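Long-range contacts in uracil-DNA glycosylase (Sulfolobus tokodaii str. 7, PDB 4ZBY), which is a member of the uracil-DNA glycosylase superfamily that holds an iron/sulfur cluster and, in a separate pocket, uracil: residues A[43-49]-A[85-89]; A[79-85]-A[105-109]; A[66-71]-A[178-183]. All coordinates share one frame. Residues are numbered along the deposited sequence.

Contact 1 (A[43-49]-A[85-89]); sequences APGENED and KCRPP. With URA (uracil), chain C; SF4 (iron/sulfur cluster), chain B.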
loop_
_atom_site.group_PDB
_atom_site.type_symbol
_atom_site.label_atom_id
_atom_site.label_comp_id
_atom_site.label_asym_id
_atom_site.label_seq_id
_atom_site.Cartn_x
_atom_site.Cartn_y
_atom_site.Cartn_z
ATOM N N ALA A 43 -3.789 -3.290 6.145
ATOM C CA ALA A 43 -5.021 -4.058 5.982
ATOM C C ALA A 43 -6.195 -3.104 6.102
ATOM O O ALA A 43 -6.063 -2.014 6.692
ATOM C CB ALA A 43 -5.107 -5.199 7.031
ATOM N N PRO A 44 -7.350 -3.503 5.566
ATOM C CA PRO A 44 -8.567 -2.702 5.700
ATOM C C PRO A 44 -8.931 -2.421 7.143
ATOM O O PRO A 44 -8.792 -3.291 8.013
ATOM C CB PRO A 44 -9.657 -3.593 5.070
ATOM C CG PRO A 44 -8.952 -4.536 4.214
ATOM C CD PRO A 44 -7.559 -4.707 4.738
ATOM N N GLY A 45 -9.437 -1.222 7.400
ATOM C CA GLY A 45 -10.099 -0.991 8.664
ATOM C C GLY A 45 -11.606 -1.126 8.538
ATOM O O GLY A 45 -12.124 -1.734 7.597
ATOM N N GLU A 46 -12.317 -0.539 9.497
ATOM C CA GLU A 46 -13.760 -0.683 9.576
ATOM C C GLU A 46 -14.492 -0.126 8.351
ATOM O O GLU A 46 -15.393 -0.775 7.809
ATOM C CB GLU A 46 -14.281 0.013 10.850
ATOM C CG GLU A 46 -15.765 -0.132 11.074
ATOM C CD GLU A 46 -16.234 0.542 12.358
ATOM O OE1 GLU A 46 -15.412 1.194 13.034
ATOM O OE2 GLU A 46 -17.432 0.412 12.686
ATOM N N ASN A 47 -14.165 1.098 7.945
ATOM C CA ASN A 47 -14.879 1.706 6.826
ATOM C C ASN A 47 -14.527 1.030 5.517
ATOM O O ASN A 47 -15.367 0.905 4.620
ATOM C CB ASN A 47 -14.582 3.203 6.744
ATOM C CG ASN A 47 -15.086 3.954 7.957
ATOM O OD1 ASN A 47 -14.328 4.649 8.634
ATOM N ND2 ASN A 47 -16.370 3.798 8.251
ATOM N N GLU A 48 -13.287 0.586 5.408
ATOM C CA GLU A 48 -12.848 -0.143 4.218
ATOM C C GLU A 48 -13.636 -1.437 4.050
ATOM O O GLU A 48 -14.065 -1.784 2.964
ATOM C CB GLU A 48 -11.347 -0.446 4.310
ATOM C CG GLU A 48 -10.468 0.794 4.146
ATOM C CD GLU A 48 -10.483 1.704 5.354
ATOM O OE1 GLU A 48 -10.755 1.236 6.503
ATOM O OE2 GLU A 48 -10.234 2.911 5.162
ATOM N N ASP A 49 -13.806 -2.157 5.149
ATOM C CA ASP A 49 -14.576 -3.393 5.182
ATOM C C ASP A 49 -16.022 -3.143 4.765
ATOM O O ASP A 49 -16.598 -3.889 3.969
ATOM C CB ASP A 49 -14.503 -3.981 6.608
ATOM C CG ASP A 49 -15.349 -5.228 6.795
ATOM O OD1 ASP A 49 -15.181 -6.198 6.046
ATOM O OD2 ASP A 49 -16.177 -5.245 7.730
ATOM N N LYS A 85 -5.897 -8.197 2.561
ATOM C CA LYS A 85 -7.051 -7.576 1.931
ATOM C C LYS A 85 -8.399 -7.756 2.649
ATOM O O LYS A 85 -9.444 -7.274 2.173
ATOM C CB LYS A 85 -7.105 -8.050 0.475
ATOM C CG LYS A 85 -5.899 -7.468 -0.310
ATOM C CD LYS A 85 -5.614 -8.266 -1.551
ATOM C CE LYS A 85 -4.888 -7.433 -2.582
ATOM N NZ LYS A 85 -3.531 -6.950 -2.173
ATOM N N CYS A 86 -8.380 -8.377 3.828
ATOM C CA CYS A 86 -9.558 -8.412 4.687
ATOM C C CYS A 86 -9.239 -7.816 6.046
ATOM O O CYS A 86 -8.108 -7.866 6.493
ATOM C CB CYS A 86 -10.074 -9.832 4.869
ATOM S SG CYS A 86 -10.609 -10.504 3.264
ATOM N N ARG A 87 -10.252 -7.219 6.661
ATOM C CA ARG A 87 -10.118 -6.600 7.994
ATOM C C ARG A 87 -9.890 -7.619 9.100
ATOM O O ARG A 87 -10.734 -8.461 9.353
ATOM C CB ARG A 87 -11.378 -5.794 8.321
ATOM C CG ARG A 87 -11.313 -5.007 9.623
ATOM C CD ARG A 87 -12.709 -4.640 10.097
ATOM N NE ARG A 87 -12.660 -3.697 11.208
ATOM C CZ ARG A 87 -13.722 -3.307 11.908
ATOM N NH1 ARG A 87 -13.576 -2.443 12.899
ATOM N NH2 ARG A 87 -14.927 -3.777 11.615
ATOM N N PRO A 88 -8.755 -7.521 9.793
ATOM C CA PRO A 88 -8.586 -8.424 10.931
ATOM C C PRO A 88 -9.548 -8.035 12.033
ATOM O O PRO A 88 -9.886 -6.861 12.152
ATOM C CB PRO A 88 -7.127 -8.208 11.346
ATOM C CG PRO A 88 -6.456 -7.684 10.094
ATOM C CD PRO A 88 -7.508 -6.823 9.430
ATOM N N PRO A 89 -10.009 -9.017 12.810
ATOM C CA PRO A 89 -10.929 -8.771 13.919
ATOM C C PRO A 89 -10.314 -7.916 15.008
ATOM O O PRO A 89 -9.093 -7.917 15.182
ATOM C CB PRO A 89 -11.208 -10.183 14.453
ATOM C CG PRO A 89 -9.951 -10.940 14.109
ATOM C CD PRO A 89 -9.621 -10.438 12.731
HETATM N N1 URA C . -5.327 1.206 6.936
HETATM C C2 URA C . -4.649 0.542 5.974
HETATM O O2 URA C . -3.567 0.018 6.165
HETATM N N3 URA C . -5.312 0.317 4.833
HETATM C C4 URA C . -6.578 0.691 4.555
HETATM O O4 URA C . -7.032 0.483 3.442
HETATM C C5 URA C . -7.251 1.391 5.576
HETATM C C6 URA C . -6.616 1.646 6.745
HETATM FE FE1 SF4 B . -7.290 -13.906 3.681
HETATM FE FE2 SF4 B . -8.160 -14.135 1.170
HETATM FE FE3 SF4 B . -8.987 -12.065 2.685
HETATM FE FE4 SF4 B . -6.472 -12.166 1.812
HETATM S S1 SF4 B . -8.337 -11.931 0.535
HETATM S S2 SF4 B . -7.133 -11.627 3.889
HETATM S S3 SF4 B . -6.051 -14.409 1.877
HETATM S S4 SF4 B . -9.397 -14.308 3.057
HETATM O O HOH W 1 -12.616 -6.584 5.113
#
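Arg87 has the largest share of the buried surface, and it is fully stretched: chi1, chi2 and chi3 are all t, so its aliphatic part runs along the loop that leads into helix 46-51. Arg87 CG lies 3.4 Å from Pro44 O, its CD 4.0 Å from Asp49 CB, and Glu46 CB sits over one face of the guanidinium, 3.3 Å from Arg87 NH1. No hydrogen bond or salt bridge crosses. Glu46 OE1 is 4.1 Å from Arg87 NH1 but well out of the guanidinium plane, and Glu46, chi1 and chi2 t, pairs with Lys50 instead. Asp49, also t, uses OD1 to take a hydrogen bond from a water (2.8 Å) that accepts one from Arg87 N (2.9 Å); Thr24 N also bonds OD1. Pro44 and Pro88 pack against backbone and alanine: Pro44 CG rests 3.5 Å from Lys85 O, and Pro88 CD 3.8 Å from Ala43 CB. Glu48 folds back, chi1 m and chi2 p, bringing OE1 within 2.9 Å of Gly45 N in a weak hydrogen bond at the helix N-cap and its CD 3.3 Å from uracil C5; OE2 is held by Val56 N and Gly57 N. The CA-to-CB bond of Cys86 points away from 43-49, and its SG binds cluster FE3 at 2.3 Å. The contact thus joins the uracil pocket to a cysteine ligand loop of an iron/sulfur uracil-DNA glycosylase.

Contact 2 (A[79-85]-A[105-109]); sequences FITNVVK and YLDRQ. With URA (uracil), chain C; SF4 (iron/sulfur cluster), chain B.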
loop_
_atom_site.group_PDB
_atom_site.type_symbol
_atom_site.label_atom_id
_atom_site.label_comp_id
_atom_site.label_asym_id
_atom_site.label_seq_id
_atom_site.Cartn_x
_atom_site.Cartn_y
_atom_site.Cartn_z
ATOM N N PHE A 79 -2.560 3.648 -7.874
ATOM C CA PHE A 79 -3.162 2.391 -7.461
ATOM C C PHE A 79 -2.950 2.224 -5.978
ATOM O O PHE A 79 -1.851 2.475 -5.474
ATOM C CB PHE A 79 -2.582 1.188 -8.226
ATOM C CG PHE A 79 -3.387 -0.073 -8.037
ATOM C CD1 PHE A 79 -3.102 -0.933 -6.998
ATOM C CD2 PHE A 79 -4.452 -0.375 -8.896
ATOM C CE1 PHE A 79 -3.855 -2.107 -6.806
ATOM C CE2 PHE A 79 -5.217 -1.524 -8.716
ATOM C CZ PHE A 79 -4.915 -2.382 -7.652
ATOM N N ILE A 80 -4.012 1.834 -5.270
ATOM C CA ILE A 80 -3.965 1.778 -3.803
ATOM C C ILE A 80 -4.461 0.428 -3.311
ATOM O O ILE A 80 -5.544 -0.007 -3.701
ATOM C CB ILE A 80 -4.850 2.877 -3.174
ATOM C CG1 ILE A 80 -4.358 4.272 -3.588
ATOM C CG2 ILE A 80 -4.865 2.715 -1.645
ATOM C CD1 ILE A 80 -5.348 5.409 -3.167
ATOM N N THR A 81 -3.655 -0.242 -2.505
ATOM C CA THR A 81 -4.082 -1.519 -1.962
ATOM C C THR A 81 -3.368 -1.755 -0.632
ATOM O O THR A 81 -2.815 -0.822 -0.058
ATOM C CB THR A 81 -3.831 -2.662 -2.982
ATOM O OG1 THR A 81 -4.425 -3.878 -2.488
ATOM C CG2 THR A 81 -2.349 -2.870 -3.250
ATOM N N ASN A 82 -3.432 -2.990 -0.144
ATOM C CA ASN A 82 -2.848 -3.383 1.138
ATOM C C ASN A 82 -2.208 -4.748 1.019
ATOM O O ASN A 82 -2.559 -5.515 0.137
ATOM C CB ASN A 82 -3.900 -3.446 2.251
ATOM C CG ASN A 82 -4.522 -2.096 2.561
ATOM O OD1 ASN A 82 -3.893 -1.239 3.154
ATOM N ND2 ASN A 82 -5.772 -1.911 2.162
ATOM N N VAL A 83 -1.299 -5.070 1.938
ATOM C CA VAL A 83 -0.652 -6.376 1.907
ATOM C C VAL A 83 -1.650 -7.485 2.294
ATOM O O VAL A 83 -1.577 -8.602 1.772
ATOM C CB VAL A 83 0.601 -6.392 2.819
ATOM C CG1 VAL A 83 0.223 -6.116 4.263
ATOM C CG2 VAL A 83 1.356 -7.710 2.691
ATOM N N VAL A 84 -2.601 -7.168 3.181
ATOM C CA VAL A 84 -3.671 -8.084 3.524
ATOM C C VAL A 84 -4.984 -7.419 3.122
ATOM O O VAL A 84 -5.152 -6.207 3.305
ATOM C CB VAL A 84 -3.657 -8.419 5.032
ATOM C CG1 VAL A 84 -4.950 -9.075 5.481
ATOM C CG2 VAL A 84 -2.464 -9.342 5.310
ATOM N N LYS A 85 -5.897 -8.197 2.561
ATOM C CA LYS A 85 -7.051 -7.576 1.931
ATOM C C LYS A 85 -8.399 -7.756 2.649
ATOM O O LYS A 85 -9.444 -7.274 2.173
ATOM C CB LYS A 85 -7.105 -8.050 0.475
ATOM C CG LYS A 85 -5.899 -7.468 -0.310
ATOM C CD LYS A 85 -5.614 -8.266 -1.551
ATOM C CE LYS A 85 -4.888 -7.433 -2.582
ATOM N NZ LYS A 85 -3.531 -6.950 -2.173
ATOM N N TYR A 105 -1.468 -12.130 -3.745
ATOM C CA TYR A 105 -2.309 -11.207 -4.509
ATOM C C TYR A 105 -1.567 -9.914 -4.776
ATOM O O TYR A 105 -1.588 -9.410 -5.890
ATOM C CB TYR A 105 -3.611 -10.888 -3.766
ATOM C CG TYR A 105 -4.604 -12.041 -3.664
ATOM C CD1 TYR A 105 -4.937 -12.783 -4.791
ATOM C CD2 TYR A 105 -5.218 -12.358 -2.445
ATOM C CE1 TYR A 105 -5.871 -13.799 -4.739
ATOM C CE2 TYR A 105 -6.157 -13.380 -2.373
ATOM C CZ TYR A 105 -6.474 -14.098 -3.542
ATOM O OH TYR A 105 -7.387 -15.128 -3.514
ATOM N N LEU A 106 -0.919 -9.372 -3.747
ATOM C CA LEU A 106 -0.121 -8.152 -3.940
ATOM C C LEU A 106 1.042 -8.368 -4.944
ATOM O O LEU A 106 1.281 -7.528 -5.808
ATOM C CB LEU A 106 0.424 -7.678 -2.596
ATOM C CG LEU A 106 1.340 -6.450 -2.640
ATOM C CD1 LEU A 106 0.578 -5.272 -3.180
ATOM C CD2 LEU A 106 1.884 -6.146 -1.246
ATOM N N ASP A 107 1.751 -9.481 -4.798
ATOM C CA ASP A 107 2.806 -9.877 -5.737
ATOM C C ASP A 107 2.263 -9.825 -7.161
ATOM O O ASP A 107 2.908 -9.301 -8.071
ATOM C CB ASP A 107 3.314 -11.292 -5.471
ATOM C CG ASP A 107 4.017 -11.438 -4.146
ATOM O OD1 ASP A 107 4.409 -10.425 -3.539
ATOM O OD2 ASP A 107 4.194 -12.590 -3.725
ATOM N N ARG A 108 1.072 -10.387 -7.346
ATOM C CA ARG A 108 0.474 -10.452 -8.677
ATOM C C ARG A 108 0.090 -9.073 -9.175
ATOM O O ARG A 108 0.207 -8.782 -10.377
ATOM C CB ARG A 108 -0.743 -11.376 -8.665
ATOM C CG ARG A 108 -0.350 -12.838 -8.499
ATOM C CD ARG A 108 -1.548 -13.735 -8.195
ATOM N NE ARG A 108 -2.606 -13.644 -9.201
ATOM C CZ ARG A 108 -3.798 -14.211 -9.057
ATOM N NH1 ARG A 108 -4.059 -14.893 -7.947
ATOM N NH2 ARG A 108 -4.723 -14.095 -10.002
ATOM N N GLN A 109 -0.346 -8.214 -8.259
ATOM C CA GLN A 109 -0.756 -6.862 -8.630
ATOM C C GLN A 109 0.470 -6.050 -9.048
ATOM O O GLN A 109 0.440 -5.303 -10.054
ATOM C CB GLN A 109 -1.520 -6.176 -7.475
ATOM C CG GLN A 109 -2.871 -6.803 -7.241
ATOM C CD GLN A 109 -3.558 -6.290 -5.982
ATOM O OE1 GLN A 109 -2.913 -6.132 -4.946
ATOM N NE2 GLN A 109 -4.861 -6.003 -6.077
HETATM N N1 URA C . -5.327 1.206 6.936
HETATM C C2 URA C . -4.649 0.542 5.974
HETATM O O2 URA C . -3.567 0.018 6.165
HETATM N N3 URA C . -5.312 0.317 4.833
HETATM C C4 URA C . -6.578 0.691 4.555
HETATM O O4 URA C . -7.032 0.483 3.442
HETATM C C5 URA C . -7.251 1.391 5.576
HETATM C C6 URA C . -6.616 1.646 6.745
HETATM FE FE1 SF4 B . -7.290 -13.906 3.681
HETATM FE FE2 SF4 B . -8.160 -14.135 1.170
HETATM FE FE3 SF4 B . -8.987 -12.065 2.685
HETATM FE FE4 SF4 B . -6.472 -12.166 1.812
HETATM S S1 SF4 B . -8.337 -11.931 0.535
HETATM S S2 SF4 B . -7.133 -11.627 3.889
HETATM S S3 SF4 B . -6.051 -14.409 1.877
HETATM S S4 SF4 B . -9.397 -14.308 3.057
HETATM O O HOH W 2 -2.209 -9.082 -0.875
#
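Residues of both the uracil pocket (Asn82) and the iron/sulfur cluster pocket (Val84, Lys85, Tyr105) meet here, where strand 79-82 and the loop after it pack on helix 96-113. The short strand and helix segments run nearly antiparallel, at 162°, with axes 9.8 Å apart. At the centre is the buried ammonium group of Lys85, with four acceptors around its three protons, so at least one proton is shared: NZ donates to Gln109 OE1 across the contact (3.0 Å), to Asn82 O (2.9 Å), to Thr81 OG1 (3.2 Å) and to a water (2.8 Å). That water donates to Val83 O at 2.8 Å, while Leu106 N reaches it weakly at 3.2 Å. Thr81 OG1 and Gln109 NE2 both bond to Pro28 O, so the hydrogen-bond network extends to that loop. Apolar packing surrounds it: Thr81 CG2 meets Leu106 CD1 at 3.8 Å, and Lys85 CE meets Tyr105 CB at 3.9 Å. Gln109 NE2 lies near the plane of the Phe79 ring, 3.9 Å from Phe79 CZ. Asn82 bonds uracil with both ends of its amide, accepting from N3 at OD1 (2.7 Å) and donating from ND2 to O4 (3.0 Å). A helix covering a central sheet, with an asparagine at a strand's end hydrogen-bonded to uracil, is typical of the alpha/beta fold of uracil-DNA glycosylases.

Contact 3 (A[66-71]-A[178-183]); sequences MIKEIL and LEEDFK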
loop_
_atom_site.group_PDB
_atom_site.type_symbol
_atom_site.label_atom_id
_atom_site.label_comp_id
_atom_site.label_asym_id
_atom_site.label_seq_id
_atom_site.Cartn_x
_atom_site.Cartn_y
_atom_site.Cartn_z
ATOM N N MET A 66 -3.183 14.138 0.899
ATOM C CA MET A 66 -1.759 14.277 0.589
ATOM C C MET A 66 -1.482 13.943 -0.865
ATOM O O MET A 66 -0.681 14.603 -1.527
ATOM C CB MET A 66 -0.899 13.396 1.494
ATOM C CG MET A 66 -1.000 13.787 2.919
ATOM S SD MET A 66 0.315 13.036 3.886
ATOM C CE MET A 66 -0.097 13.710 5.490
ATOM N N ILE A 67 -2.124 12.898 -1.363
ATOM C CA ILE A 67 -1.937 12.545 -2.751
ATOM C C ILE A 67 -2.361 13.715 -3.649
ATOM O O ILE A 67 -1.655 14.060 -4.602
ATOM C CB ILE A 67 -2.710 11.272 -3.115
ATOM C CG1 ILE A 67 -2.044 10.073 -2.413
ATOM C CG2 ILE A 67 -2.676 11.040 -4.627
ATOM C CD1 ILE A 67 -2.849 8.809 -2.545
ATOM N N LYS A 68 -3.487 14.343 -3.322
ATOM C CA LYS A 68 -3.980 15.456 -4.118
ATOM C C LYS A 68 -3.145 16.717 -3.955
ATOM O O LYS A 68 -2.712 17.301 -4.945
ATOM C CB LYS A 68 -5.444 15.753 -3.762
ATOM C CG LYS A 68 -5.976 17.005 -4.438
ATOM C CD LYS A 68 -5.986 16.839 -5.937
ATOM C CE LYS A 68 -6.704 18.010 -6.591
ATOM N NZ LYS A 68 -6.850 17.792 -8.057
ATOM N N GLU A 69 -2.908 17.144 -2.714
ATOM C CA GLU A 69 -2.301 18.447 -2.486
ATOM C C GLU A 69 -0.790 18.446 -2.657
ATOM O O GLU A 69 -0.219 19.448 -3.079
ATOM C CB GLU A 69 -2.657 18.949 -1.087
ATOM C CG GLU A 69 -4.146 19.106 -0.908
ATOM C CD GLU A 69 -4.496 19.753 0.403
ATOM O OE1 GLU A 69 -3.572 19.992 1.209
ATOM O OE2 GLU A 69 -5.695 20.018 0.624
ATOM N N ILE A 70 -0.144 17.330 -2.324
ATOM C CA ILE A 70 1.303 17.283 -2.359
ATOM C C ILE A 70 1.826 16.593 -3.623
ATOM O O ILE A 70 2.772 17.094 -4.230
ATOM C CB ILE A 70 1.856 16.614 -1.086
ATOM C CG1 ILE A 70 1.403 17.430 0.123
ATOM C CG2 ILE A 70 3.395 16.574 -1.107
ATOM C CD1 ILE A 70 1.778 16.818 1.437
ATOM N N LEU A 71 1.196 15.502 -4.054
ATOM C CA LEU A 71 1.626 14.836 -5.289
ATOM C C LEU A 71 0.954 15.393 -6.531
ATOM O O LEU A 71 1.455 15.237 -7.656
ATOM C CB LEU A 71 1.354 13.330 -5.231
ATOM C CG LEU A 71 1.940 12.565 -4.036
ATOM C CD1 LEU A 71 1.685 11.082 -4.279
ATOM C CD2 LEU A 71 3.423 12.840 -3.835
ATOM N N LEU A 178 5.400 13.086 7.415
ATOM C CA LEU A 178 4.732 12.377 6.334
ATOM C C LEU A 178 4.547 13.293 5.113
ATOM O O LEU A 178 4.772 12.875 3.984
ATOM C CB LEU A 178 3.391 11.824 6.834
ATOM C CG LEU A 178 2.567 10.977 5.861
ATOM C CD1 LEU A 178 3.333 9.798 5.372
ATOM C CD2 LEU A 178 1.295 10.492 6.593
ATOM N N GLU A 179 4.201 14.554 5.346
ATOM C CA GLU A 179 4.054 15.508 4.264
ATOM C C GLU A 179 5.368 15.724 3.541
ATOM O O GLU A 179 5.403 15.796 2.317
ATOM C CB GLU A 179 3.483 16.830 4.785
ATOM C CG GLU A 179 2.065 16.650 5.335
ATOM C CD GLU A 179 1.501 17.884 6.017
ATOM O OE1 GLU A 179 2.283 18.799 6.359
ATOM O OE2 GLU A 179 0.266 17.925 6.218
ATOM N N GLU A 180 6.449 15.812 4.305
ATOM C CA GLU A 180 7.771 15.989 3.729
ATOM C C GLU A 180 8.160 14.752 2.933
ATOM O O GLU A 180 8.778 14.858 1.880
ATOM C CB GLU A 180 8.800 16.274 4.827
ATOM C CG GLU A 180 8.617 17.636 5.474
ATOM C CD GLU A 180 8.689 18.770 4.467
ATOM O OE1 GLU A 180 9.740 18.911 3.809
ATOM O OE2 GLU A 180 7.690 19.508 4.321
ATOM N N ASP A 181 7.790 13.579 3.439
ATOM C CA ASP A 181 8.029 12.332 2.714
ATOM C C ASP A 181 7.264 12.356 1.392
ATOM O O ASP A 181 7.796 11.926 0.378
ATOM C CB ASP A 181 7.615 11.103 3.521
ATOM C CG ASP A 181 8.686 10.668 4.505
ATOM O OD1 ASP A 181 9.780 11.247 4.478
ATOM O OD2 ASP A 181 8.419 9.751 5.308
ATOM N N PHE A 182 6.040 12.893 1.391
ATOM C CA PHE A 182 5.270 12.941 0.149
ATOM C C PHE A 182 5.864 13.963 -0.827
ATOM O O PHE A 182 5.802 13.750 -2.039
ATOM C CB PHE A 182 3.786 13.214 0.418
ATOM C CG PHE A 182 2.963 11.956 0.553
ATOM C CD1 PHE A 182 3.263 11.019 1.514
ATOM C CD2 PHE A 182 1.900 11.705 -0.303
ATOM C CE1 PHE A 182 2.521 9.850 1.637
ATOM C CE2 PHE A 182 1.154 10.529 -0.185
ATOM C CZ PHE A 182 1.466 9.608 0.767
ATOM N N LYS A 183 6.454 15.043 -0.310
ATOM C CA LYS A 183 7.174 16.000 -1.159
ATOM C C LYS A 183 8.336 15.308 -1.873
ATOM O O LYS A 183 8.606 15.568 -3.050
ATOM C CB LYS A 183 7.698 17.189 -0.340
ATOM C CG LYS A 183 6.613 18.121 0.202
ATOM C CD LYS A 183 7.215 19.300 0.983
ATOM C CE LYS A 183 6.133 20.239 1.525
ATOM N NZ LYS A 183 6.694 21.326 2.382
#
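Segments 66-71 and 178-183, on helices 58-71 and 172-190, cross at -59°, their axes 9.5 Å apart at closest approach. The closest CA pair is Ile70 CA and Lys183 CA, at 6.1 Å; Met66 CA and Glu179 CA are 7.0 Å apart. Helix 66-71 widens into a pi-type turn at 67-71, where Leu71 N reaches back to Met66 O at 3.3 Å. Phe182 is the knob, its ring entering a hole formed by Met66, Ile67, Ile70 and Leu71. Met66 covers one face: its SD lies 4.4 Å from the Phe182 ring centroid, only 13° off the normal, a Met-aromatic contact, and its CB adds a CH-pi contact at 4.2 Å from the same centroid. Ile67 CG1 stands at the ring edge, 3.9 Å from Phe182 CE2. The closest approach is Leu71 CD2 to Phe182 O, 3.1 Å. Met66 SD also reaches Leu178 CG at 3.6 Å, while Ile70 CG2 sits 3.5 Å from Lys183 N. At the margin Lys183 NZ is salt-bridged to Glu180 OE2 (2.8 Å), and Glu179 pairs with Arg175, so these charges are settled within helix 172-190. With no hydrogen bond or salt bridge between the segments, the helices are held by van der Waals and sulfur-aromatic packing, and so by close fit of shape.

In the fold
Contacts 1 and 2 touch and share Lys85; their centres are 13 Å apart. They meet where Pro44 CD lies 3.2 Å from Val84 O and Ala43 N lies 3.6 Å from Asn82 OD1. Both touch uracil and the iron/sulfur cluster: within a few residues, from Asn82 to Cys86, the chain passes from uracil to the cluster. Contact 3 does not touch contact 1 (centres 24 Å apart, nearest atoms about 12 Å) but touches contact 2, centres 21 Å apart, through Ile67 CD1 and Ile80 CD1 at 4.3 Å. The Ile67 side chain is about 11 Å from uracil. Along the chain, contact 2 is nested inside the loop closed by contact 3.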